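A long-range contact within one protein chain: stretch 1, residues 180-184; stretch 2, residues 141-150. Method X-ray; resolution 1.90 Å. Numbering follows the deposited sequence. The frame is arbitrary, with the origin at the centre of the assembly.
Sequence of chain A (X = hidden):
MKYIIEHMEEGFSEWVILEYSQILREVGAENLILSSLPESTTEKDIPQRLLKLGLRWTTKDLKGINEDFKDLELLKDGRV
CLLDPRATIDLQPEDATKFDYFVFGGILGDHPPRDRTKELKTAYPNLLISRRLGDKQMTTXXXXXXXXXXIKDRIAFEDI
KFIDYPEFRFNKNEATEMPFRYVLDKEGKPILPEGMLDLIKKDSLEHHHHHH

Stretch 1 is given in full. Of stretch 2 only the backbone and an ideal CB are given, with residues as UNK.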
# COMPACT_ATOMS: atom_id res chain seq x y z
N PHE A 180 12.08 13.84 -6.20
CA PHE A 180 13.11 12.81 -6.23
C PHE A 180 14.05 13.10 -7.37
O PHE A 180 13.73 13.86 -8.28
CB PHE A 180 12.50 11.42 -6.41
CG PHE A 180 11.53 11.06 -5.34
CD1 PHE A 180 11.98 10.54 -4.14
CD2 PHE A 180 10.18 11.26 -5.52
CE1 PHE A 180 11.08 10.22 -3.12
CE2 PHE A 180 9.28 10.96 -4.52
CZ PHE A 180 9.74 10.44 -3.32
N ARG A 181 15.21 12.45 -7.32
CA ARG A 181 16.14 12.48 -8.42
C ARG A 181 15.83 11.26 -9.28
O ARG A 181 15.76 10.15 -8.75
CB ARG A 181 17.57 12.45 -7.89
CG ARG A 181 18.63 12.15 -8.95
CD ARG A 181 20.03 12.34 -8.36
NE ARG A 181 20.34 13.76 -8.18
CZ ARG A 181 21.34 14.23 -7.44
NH1 ARG A 181 22.13 13.41 -6.75
NH2 ARG A 181 21.52 15.55 -7.37
N TYR A 182 15.65 11.47 -10.59
CA TYR A 182 15.34 10.38 -11.51
C TYR A 182 16.42 10.22 -12.58
O TYR A 182 17.07 11.20 -12.95
CB TYR A 182 14.00 10.59 -12.21
CG TYR A 182 12.78 10.51 -11.32
CD1 TYR A 182 12.35 11.61 -10.60
CD2 TYR A 182 12.04 9.33 -11.23
CE1 TYR A 182 11.22 11.55 -9.79
CE2 TYR A 182 10.90 9.26 -10.42
CZ TYR A 182 10.50 10.38 -9.71
OH TYR A 182 9.37 10.32 -8.90
N VAL A 183 16.59 9.01 -13.09
CA VAL A 183 17.48 8.78 -14.23
C VAL A 183 16.77 9.21 -15.50
O VAL A 183 15.58 8.94 -15.66
CB VAL A 183 17.89 7.28 -14.34
CG1 VAL A 183 18.72 7.03 -15.61
CG2 VAL A 183 18.66 6.85 -13.09
N LEU A 184 17.48 9.88 -16.40
CA LEU A 184 16.92 10.29 -17.68
C LEU A 184 17.02 9.19 -18.73
O LEU A 184 18.04 8.48 -18.79
CB LEU A 184 17.63 11.53 -18.19
CG LEU A 184 17.27 12.81 -17.43
CD1 LEU A 184 18.14 13.94 -17.90
CD2 LEU A 184 15.78 13.14 -17.63
N UNK A 141 12.91 2.13 -7.34
CA UNK A 141 13.24 1.64 -8.68
C UNK A 141 14.34 2.47 -9.34
O UNK A 141 15.17 1.93 -10.08
CB UNK A 141 11.99 1.64 -9.56
N UNK A 142 14.37 3.77 -9.06
CA UNK A 142 15.44 4.63 -9.58
C UNK A 142 16.79 4.27 -8.93
O UNK A 142 17.83 4.21 -9.61
CB UNK A 142 15.11 6.10 -9.33
N UNK A 143 16.76 4.01 -7.63
CA UNK A 143 17.98 3.65 -6.89
C UNK A 143 18.56 2.36 -7.45
O UNK A 143 19.78 2.23 -7.59
CB UNK A 143 17.69 3.50 -5.40
N UNK A 144 17.68 1.41 -7.75
CA UNK A 144 18.12 0.14 -8.30
C UNK A 144 18.65 0.35 -9.72
O UNK A 144 19.69 -0.21 -10.07
CB UNK A 144 16.98 -0.88 -8.29
N UNK A 145 17.98 1.18 -10.53
CA UNK A 145 18.52 1.45 -11.87
C UNK A 145 19.90 2.08 -11.76
O UNK A 145 20.83 1.73 -12.50
CB UNK A 145 17.58 2.36 -12.66
N UNK A 146 20.04 3.01 -10.83
CA UNK A 146 21.30 3.71 -10.64
C UNK A 146 22.38 2.73 -10.22
O UNK A 146 23.50 2.79 -10.72
CB UNK A 146 21.15 4.82 -9.60
N UNK A 147 22.04 1.83 -9.32
CA UNK A 147 23.02 0.85 -8.85
C UNK A 147 23.48 -0.06 -10.00
O UNK A 147 24.67 -0.41 -10.10
CB UNK A 147 22.43 0.01 -7.72
N UNK A 148 22.54 -0.43 -10.87
CA UNK A 148 22.88 -1.24 -12.04
C UNK A 148 23.86 -0.51 -12.96
O UNK A 148 24.82 -1.09 -13.47
CB UNK A 148 21.61 -1.61 -12.81
N UNK A 149 23.60 0.77 -13.19
CA UNK A 149 24.47 1.56 -14.04
C UNK A 149 25.89 1.60 -13.48
O UNK A 149 26.88 1.52 -14.21
CB UNK A 149 23.92 2.98 -14.19
N UNK A 150 25.99 1.72 -12.15
CA UNK A 150 27.29 1.86 -11.50
C UNK A 150 28.03 0.53 -11.43
O UNK A 150 29.21 0.44 -11.79
CB UNK A 150 27.12 2.43 -10.09

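The hidden stretch is a helix throughout: every phi/psi pair lies near -65/-40, so the angles do not require glycine, and from 145 on proline would cost a helix hydrogen bond. Its axis passes 8.2 Å from that of the strand Arg 181 to Val 183, at 51°.

Position 141 points its CB sideways, with nothing of stretch 1 within 5.5 Å. Many residues would fit. It is Asp 141; its OD2 comes no nearer than 5.9 Å, to Tyr 182 CE2, and OD1 is hydrogen-bonded to a residue just outside the stretch.

Position 142 faces the strand where the backbones come closest, 6.1 Å from its CA to Tyr 182 CA. Its ideal CB is 4.1 Å from Arg 181 O and 5.0 Å from Val 183 N. That leaves room for a small side chain and places an acceptor and a donor nearby. Alanine, serine, threonine or valine would suit. It is Thr 142, with chi1 in m. Its CG2 packs 3.4 Å from Arg 181 O and 4.0 Å from Val 183 CG2. Its OG1 lies 3.6 Å from Tyr 182 CD2. No direct hydrogen bond crosses the contact; two waters make the link instead. One lies 2.7 Å from Thr 142 OG1 and accepts from Val 183 N at 2.9 Å. The other lies 2.9 Å from Thr 142 OG1 and donates to Arg 181 O at 2.8 Å. The hydroxyl thus reaches Val 183 N and Arg 181 O through water.

Position 143 points away and 144 is out of reach; stretch 1 sets no preference. They are Ala 143 and Ile 144.

Position 145 points toward the strand, its ideal CB 4.6 Å from Val 183 CG2. An aliphatic residue, or a long one with an aliphatic stem, would suit. It is Arg 145. Its CD packs 3.9 Å from Val 183 CB; beyond CD the chain turns away, and CZ is 6.1 Å from Val 183 CB.

Position 146 points sideways, its ideal CB 4.7 Å from Val 183 CG2. Alanine, valine, serine or threonine would all serve. It is Thr 146. Its OG1 touches Val 183 CG2 at 3.6 Å and donates to Thr 142 O at 2.9 Å, so its polar need is met within the helix.

Positions 147 and 148 are out of reach and free of constraint from stretch 1. They are Thr 147, whose OG1 donates to Ala 143 O at 2.9 Å, and Gln 148.

Position 149 points toward the strand, but its ideal CB has nothing within 5.5 Å. A longer apolar side chain could reach Val 183. It is Leu 149, with CD1 4.2 Å from Val 183 CG1.

Position 150 is out of reach. It is Ile 150.

Stretch 2, residues 141-150: DTAIRTTQLI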
# COMPACT_ATOMS: atom_id res chain seq x y z
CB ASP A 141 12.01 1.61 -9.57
CG ASP A 141 11.43 2.98 -9.79
OD1 ASP A 141 10.96 3.57 -8.80
OD2 ASP A 141 11.44 3.45 -10.95
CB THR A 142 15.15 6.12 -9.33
OG1 THR A 142 14.01 6.53 -10.10
CG2 THR A 142 16.36 6.96 -9.76
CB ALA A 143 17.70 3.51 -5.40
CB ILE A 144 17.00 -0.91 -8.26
CG1 ILE A 144 16.76 -1.29 -6.79
CG2 ILE A 144 17.37 -2.15 -9.12
CD1 ILE A 144 15.72 -2.35 -6.56
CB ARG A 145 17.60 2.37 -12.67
CG ARG A 145 18.17 2.76 -14.02
CD ARG A 145 17.12 3.45 -14.88
NE ARG A 145 16.11 2.50 -15.28
CZ ARG A 145 16.23 1.72 -16.35
NH1 ARG A 145 17.31 1.81 -17.12
NH2 ARG A 145 15.27 0.86 -16.65
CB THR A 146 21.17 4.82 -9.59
OG1 THR A 146 20.23 5.81 -10.05
CG2 THR A 146 22.53 5.47 -9.34
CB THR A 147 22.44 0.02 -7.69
OG1 THR A 147 22.21 0.90 -6.58
CG2 THR A 147 23.45 -1.07 -7.29
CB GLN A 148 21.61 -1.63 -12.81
CG GLN A 148 20.73 -2.60 -12.07
CD GLN A 148 21.25 -4.02 -12.17
OE1 GLN A 148 21.86 -4.54 -11.24
NE2 GLN A 148 21.01 -4.65 -13.32
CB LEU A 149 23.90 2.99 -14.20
CG LEU A 149 22.60 3.10 -15.00
CD1 LEU A 149 21.94 4.49 -14.84
CD2 LEU A 149 22.91 2.83 -16.46
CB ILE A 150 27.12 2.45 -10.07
CG1 ILE A 150 26.64 3.90 -10.14
CG2 ILE A 150 28.41 2.40 -9.28
CD1 ILE A 150 26.21 4.46 -8.78
O HOH W 1 14.52 6.98 -12.71
O HOH W 2 13.46 8.70 -8.22
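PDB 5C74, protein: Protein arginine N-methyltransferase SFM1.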